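Local coordinates for Hit-like protein involved in cell-cycle regulation (Bartonella henselae, PDB 3LB5), which is a histidine triad (HIT) protein that probably binds nucleotides, like its HINT relatives, and may take part in cell-cycle regulation, at residues P62-V67 and H127-M132; G72-L77 and T120-H125. All blocks are in the same frame, centred on the assembly; numbering follows the deposited sequence.

Contact 1: P62-V67 and H127-M132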
loop_
_atom_site.group_PDB
_atom_site.type_symbol
_atom_site.label_atom_id
_atom_site.label_comp_id
_atom_site.label_asym_id
_atom_site.label_seq_id
_atom_site.Cartn_x
_atom_site.Cartn_y
_atom_site.Cartn_z
ATOM N N PRO B 62 -7.330 -15.928 5.867
ATOM C CA PRO B 62 -7.865 -16.615 4.685
ATOM C C PRO B 62 -8.366 -15.622 3.640
ATOM O O PRO B 62 -9.026 -14.631 3.983
ATOM C CB PRO B 62 -9.021 -17.448 5.252
ATOM C CG PRO B 62 -8.687 -17.599 6.723
ATOM C CD PRO B 62 -8.071 -16.287 7.093
ATOM N N GLY B 63 -8.007 -15.863 2.383
ATOM C CA GLY B 63 -8.341 -14.927 1.299
ATOM C C GLY B 63 -7.278 -13.882 0.949
ATOM O O GLY B 63 -7.468 -13.084 0.020
ATOM N N HIS B 64 -6.183 -13.886 1.704
ATOM C CA HIS B 64 -5.010 -12.998 1.500
ATOM C C HIS B 64 -4.521 -13.153 0.051
ATOM O O HIS B 64 -4.137 -14.257 -0.378
ATOM C CB HIS B 64 -3.930 -13.416 2.510
ATOM C CG HIS B 64 -2.642 -12.635 2.458
ATOM N ND1 HIS B 64 -1.703 -12.739 3.458
ATOM C CD2 HIS B 64 -2.126 -11.765 1.552
ATOM C CE1 HIS B 64 -0.656 -11.981 3.171
ATOM N NE2 HIS B 64 -0.885 -11.383 2.016
ATOM N N THR B 65 -4.577 -12.049 -0.683
ATOM C CA THR B 65 -4.291 -12.005 -2.112
ATOM C C THR B 65 -3.121 -11.061 -2.384
ATOM O O THR B 65 -2.939 -10.039 -1.681
ATOM C CB THR B 65 -5.538 -11.532 -2.886
ATOM O OG1 THR B 65 -6.669 -12.326 -2.508
ATOM C CG2 THR B 65 -5.336 -11.625 -4.431
ATOM N N LEU B 66 -2.335 -11.410 -3.412
ATOM C CA LEU B 66 -1.239 -10.570 -3.863
ATOM C C LEU B 66 -1.571 -9.986 -5.233
ATOM O O LEU B 66 -2.156 -10.669 -6.082
ATOM C CB LEU B 66 0.054 -11.385 -3.951
ATOM C CG LEU B 66 0.480 -12.091 -2.670
ATOM C CD1 LEU B 66 1.801 -12.831 -2.874
ATOM C CD2 LEU B 66 0.603 -11.080 -1.561
ATOM N N VAL B 67 -1.186 -8.735 -5.456
ATOM C CA VAL B 67 -1.363 -8.130 -6.798
ATOM C C VAL B 67 0.017 -7.714 -7.307
ATOM O O VAL B 67 0.757 -7.018 -6.589
ATOM C CB VAL B 67 -2.263 -6.893 -6.745
ATOM C CG1 VAL B 67 -2.217 -6.103 -8.082
ATOM C CG2 VAL B 67 -3.720 -7.301 -6.441
ATOM N N HIS B 127 0.116 -6.556 -0.934
ATOM C CA HIS B 127 -0.679 -7.473 -0.120
ATOM C C HIS B 127 -2.090 -6.925 0.089
ATOM O O HIS B 127 -2.266 -5.751 0.492
ATOM C CB HIS B 127 -0.043 -7.642 1.273
ATOM C CG HIS B 127 1.300 -8.268 1.250
ATOM N ND1 HIS B 127 1.473 -9.639 1.254
ATOM C CD2 HIS B 127 2.541 -7.727 1.266
ATOM C CE1 HIS B 127 2.767 -9.915 1.250
ATOM N NE2 HIS B 127 3.437 -8.774 1.263
ATOM N N ILE B 128 -3.095 -7.770 -0.158
ATOM C CA ILE B 128 -4.486 -7.428 0.183
ATOM C C ILE B 128 -5.008 -8.434 1.219
ATOM O O ILE B 128 -5.233 -9.614 0.916
ATOM C CB ILE B 128 -5.430 -7.356 -1.041
ATOM C CG1 ILE B 128 -5.005 -6.245 -2.012
ATOM C CG2 ILE B 128 -6.843 -6.988 -0.594
ATOM C CD1 ILE B 128 -4.082 -6.664 -3.080
ATOM N N ILE B 129 -5.149 -7.957 2.453
ATOM C CA ILE B 129 -5.426 -8.834 3.590
ATOM C C ILE B 129 -6.759 -8.501 4.257
ATOM O O ILE B 129 -6.932 -7.405 4.813
ATOM C CB ILE B 129 -4.272 -8.811 4.642
ATOM C CG1 ILE B 129 -2.897 -8.948 3.963
ATOM C CG2 ILE B 129 -4.507 -9.875 5.747
ATOM C CD1 ILE B 129 -1.719 -8.762 4.906
ATOM N N PRO B 130 -7.702 -9.459 4.237
ATOM C CA PRO B 130 -8.919 -9.244 5.005
ATOM C C PRO B 130 -8.705 -9.292 6.525
ATOM O O PRO B 130 -7.915 -10.106 7.049
ATOM C CB PRO B 130 -9.836 -10.386 4.548
ATOM C CG PRO B 130 -8.929 -11.466 4.094
ATOM C CD PRO B 130 -7.612 -10.833 3.694
ATOM N N ARG B 131 -9.398 -8.398 7.222
ATOM C CA ARG B 131 -9.303 -8.312 8.674
ATOM C C ARG B 131 -10.656 -8.611 9.273
ATOM O O ARG B 131 -11.684 -8.357 8.652
ATOM C CB ARG B 131 -8.860 -6.911 9.103
ATOM C CG ARG B 131 -7.528 -6.480 8.475
ATOM C CD ARG B 131 -6.435 -7.452 8.865
ATOM N NE ARG B 131 -6.214 -7.413 10.305
ATOM C CZ ARG B 131 -5.347 -6.592 10.891
ATOM N NH1 ARG B 131 -4.613 -5.751 10.149
ATOM N NH2 ARG B 131 -5.196 -6.620 12.204
ATOM N N MET B 132 -10.642 -9.190 10.464
ATOM C CA MET B 132 -11.868 -9.378 11.240
ATOM C C MET B 132 -11.649 -8.695 12.558
ATOM O O MET B 132 -10.536 -8.712 13.092
ATOM C CB MET B 132 -12.158 -10.861 11.471
ATOM C CG MET B 132 -12.390 -11.670 10.198
ATOM S SD MET B 132 -13.821 -11.112 9.248
ATOM C CE MET B 132 -13.906 -12.394 7.996
#
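The extended first torsion of H64 (chi1 180°) swings its imidazole across toward H127, whose own ring turns to meet it with CG placed beside the backbone N (chi1 -64°). H64 NE2 and H127 ND1 are hydrogen-bonded at 3.0 Å, with H127 ND1 in the plane of the H64 ring at its edge. The two rings meet rim to rim, their planes 61° apart, neither lying over the other's face. One face of the H64 ring is covered by I129, whose CG1 stands 3.7 Å above the ring centroid in a CH-pi contact. H64 ND1 is engaged by the backbone N of Q60, so the imidazole is gripped at both nitrogens as well as over a face. L66 lies alongside H127, its CD2 3.3 Å from H127 ND1.

In the sheet itself, T65 and I128 form an antiparallel hydrogen-bonded pair: T65 N reaches I128 O at 3.0 Å, and I128 N returns to T65 O at 2.7 Å. On the T65 side of the sheet, V67 CG2 and I128 CD1 press together at 3.4 Å, a tight fit. H127 is the last histidine of the H-x-H-x-H motif that names the family, and L66 borders a bound unidentified ligand. T65, V67 and P130 pack on helix 81-101, whereas H127 meets the rings of H125 and F112 on the other face. Strands 65-69, the middle of the five, and 126-131 are neighbours in the antiparallel sheet, flanked by strands 51-55 and 106-113.

Contact 2: G72-L77 and T120-H125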
loop_
_atom_site.group_PDB
_atom_site.type_symbol
_atom_site.label_atom_id
_atom_site.label_comp_id
_atom_site.label_asym_id
_atom_site.label_seq_id
_atom_site.Cartn_x
_atom_site.Cartn_y
_atom_site.Cartn_z
ATOM N N GLY B 72 8.237 -6.109 -14.924
ATOM C CA GLY B 72 9.166 -6.285 -13.813
ATOM C C GLY B 72 9.738 -5.006 -13.200
ATOM O O GLY B 72 10.178 -4.105 -13.906
ATOM N N SER B 73 9.687 -4.915 -11.875
ATOM C CA SER B 73 10.537 -3.990 -11.120
ATOM C C SER B 73 10.762 -4.651 -9.774
ATOM O O SER B 73 9.965 -5.496 -9.363
ATOM C CB SER B 73 9.914 -2.584 -10.968
ATOM O OG SER B 73 8.735 -2.591 -10.190
ATOM N N ARG B 74 11.852 -4.303 -9.099
ATOM C CA ARG B 74 12.138 -4.896 -7.784
ATOM C C ARG B 74 11.059 -4.545 -6.759
ATOM O O ARG B 74 10.715 -5.364 -5.905
ATOM C CB ARG B 74 13.495 -4.411 -7.262
ATOM C CG ARG B 74 14.688 -4.940 -8.098
ATOM C CD ARG B 74 16.019 -4.516 -7.556
ATOM N NE ARG B 74 16.323 -5.062 -6.240
ATOM C CZ ARG B 74 16.189 -4.416 -5.081
ATOM N NH1 ARG B 74 15.722 -3.163 -5.035
ATOM N NH2 ARG B 74 16.536 -5.036 -3.948
ATOM N N ASN B 75 10.574 -3.307 -6.824
ATOM C CA ASN B 75 9.594 -2.818 -5.843
ATOM C C ASN B 75 8.965 -1.517 -6.329
ATOM O O ASN B 75 8.952 -1.262 -7.536
ATOM C CB ASN B 75 10.207 -2.730 -4.421
ATOM C CG ASN B 75 11.422 -1.826 -4.339
ATOM O OD1 ASN B 75 11.499 -0.795 -4.994
ATOM N ND2 ASN B 75 12.356 -2.185 -3.476
ATOM N N LEU B 76 8.425 -0.701 -5.419
ATOM C CA LEU B 76 7.732 0.534 -5.826
ATOM C C LEU B 76 8.679 1.612 -6.338
ATOM O O LEU B 76 8.331 2.409 -7.226
ATOM C CB LEU B 76 6.926 1.106 -4.636
ATOM C CG LEU B 76 5.958 2.251 -4.975
ATOM C CD1 LEU B 76 4.759 1.676 -5.640
ATOM C CD2 LEU B 76 5.542 2.989 -3.732
ATOM N N LEU B 77 9.861 1.652 -5.737
ATOM C CA LEU B 77 10.875 2.690 -5.968
ATOM C C LEU B 77 11.420 2.695 -7.402
ATOM O O LEU B 77 11.680 3.764 -7.956
ATOM C CB LEU B 77 12.030 2.515 -4.977
ATOM C CG LEU B 77 11.674 2.405 -3.481
ATOM C CD1 LEU B 77 12.859 1.846 -2.702
ATOM C CD2 LEU B 77 11.283 3.757 -2.932
ATOM N N THR B 120 10.029 -9.941 0.817
ATOM C CA THR B 120 10.607 -11.305 0.725
ATOM C C THR B 120 10.877 -11.755 -0.706
ATOM O O THR B 120 11.793 -12.551 -0.952
ATOM C CB THR B 120 9.747 -12.366 1.441
ATOM O OG1 THR B 120 8.385 -12.249 1.025
ATOM C CG2 THR B 120 9.838 -12.198 2.962
ATOM N N VAL B 121 10.095 -11.247 -1.649
ATOM C CA VAL B 121 10.316 -11.545 -3.078
ATOM C C VAL B 121 10.521 -10.206 -3.749
ATOM O O VAL B 121 9.711 -9.310 -3.570
ATOM C CB VAL B 121 9.104 -12.268 -3.725
ATOM C CG1 VAL B 121 9.351 -12.494 -5.237
ATOM C CG2 VAL B 121 8.814 -13.555 -2.987
ATOM N N TYR B 122 11.622 -10.072 -4.489
ATOM C CA TYR B 122 12.041 -8.793 -5.058
ATOM C C TYR B 122 11.423 -8.501 -6.418
ATOM O O TYR B 122 12.108 -8.210 -7.394
ATOM C CB TYR B 122 13.563 -8.680 -5.045
ATOM C CG TYR B 122 14.030 -8.531 -3.626
ATOM C CD1 TYR B 122 13.964 -7.300 -2.988
ATOM C CD2 TYR B 122 14.462 -9.631 -2.897
ATOM C CE1 TYR B 122 14.328 -7.159 -1.662
ATOM C CE2 TYR B 122 14.855 -9.494 -1.558
ATOM C CZ TYR B 122 14.779 -8.246 -0.961
ATOM O OH TYR B 122 15.184 -8.079 0.341
ATOM N N HIS B 123 10.097 -8.626 -6.440
ATOM C CA HIS B 123 9.247 -8.140 -7.512
ATOM C C HIS B 123 8.103 -7.314 -6.870
ATOM O O HIS B 123 7.604 -7.673 -5.797
ATOM C CB HIS B 123 8.680 -9.337 -8.283
ATOM C CG HIS B 123 7.853 -8.946 -9.463
ATOM N ND1 HIS B 123 8.390 -8.814 -10.725
ATOM C CD2 HIS B 123 6.542 -8.625 -9.569
ATOM C CE1 HIS B 123 7.439 -8.431 -11.565
ATOM N NE2 HIS B 123 6.303 -8.327 -10.894
ATOM N N LEU B 124 7.703 -6.206 -7.494
ATOM C CA LEU B 124 6.643 -5.347 -6.923
ATOM C C LEU B 124 5.378 -6.158 -6.622
ATOM O O LEU B 124 4.839 -6.790 -7.495
ATOM C CB LEU B 124 6.308 -4.156 -7.849
ATOM C CG LEU B 124 5.212 -3.162 -7.390
ATOM C CD1 LEU B 124 5.470 -2.565 -5.988
ATOM C CD2 LEU B 124 5.034 -2.058 -8.428
ATOM N N HIS B 125 4.955 -6.191 -5.366
ATOM C CA HIS B 125 3.673 -6.786 -5.030
ATOM C C HIS B 125 2.973 -6.031 -3.911
ATOM O O HIS B 125 3.621 -5.611 -2.947
ATOM C CB HIS B 125 3.805 -8.276 -4.676
ATOM C CG HIS B 125 4.730 -8.564 -3.525
ATOM N ND1 HIS B 125 6.094 -8.388 -3.611
ATOM C CD2 HIS B 125 4.492 -9.068 -2.286
ATOM C CE1 HIS B 125 6.659 -8.741 -2.462
ATOM N NE2 HIS B 125 5.712 -9.172 -1.646
#
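A single carbonyl, S73 O, ties the two loops together in three ways. It accepts the backbone N-H of L124 at 3.0 Å, from a donor tilted 30° out of the carbonyl plane. It also receives a CA-H...O contact from H123 CA at 3.3 Å and lies over one face of the H123 imidazole. A second CA-H...O contact runs in the reverse sense, from R74 CA to Y122 O; the backbones run close here, but neither segment is a regular strand.

R74 and Y122 extend side by side. The guanidinium is nearly parallel to the phenol ring, with planes 14° apart, but NH2 approaches obliquely, 3.6 Å from Y122 CD1. R74 NH1 makes a salt bridge with E114, which also accepts from N75 ND2. Y122 centres an inverse gamma turn, closed by a weak bond from H123 N to V121 O.

The hydroxyl of S73 bonds to N75 O at 3.0 Å and touches L124 CB, while L124 CD1 comes 3.5 Å from L76 N. N75 OD1 accepts from L77 N, forming an Asx turn. In the histidine motif, H125 ND1 donates to H123 O at 2.8 Å, a nearly straight bond with the oxygen close to the ring plane; this fixes the rotation of H125, the middle histidine, which is the nucleophile in active HIT relatives. H123 is itself held by Y26 OH and P69 O.

Together the loops connect strand 65-69 to helix 81-101 and strand 106-113 to strand 126-131. H123 packs against helix 31-36, L124 against P69 and Q111, and L76 against V91 of the second subunit.

From the N terminus, the chain first passes through 62-67, where strand 65-69 begins, and reaches the 72-77 loop just beyond that strand. Helix 81-101 and strand 106-113 follow before the chain returns through 120-125, closing the inner loop at contact 2. Strand 126-131 then leads back to 62-67, so contact 1 closes a wider loop that encloses the first; the two nest and do not cross. Contact 1 joins two adjacent inner strands of the sheet, whereas contact 2 joins the loops at one end of it. Their centres are about 18 Å apart, yet the segments touch where the carbonyl O of V67 meets CB of H125, and the histidine motif runs through 120-125 into 127-132.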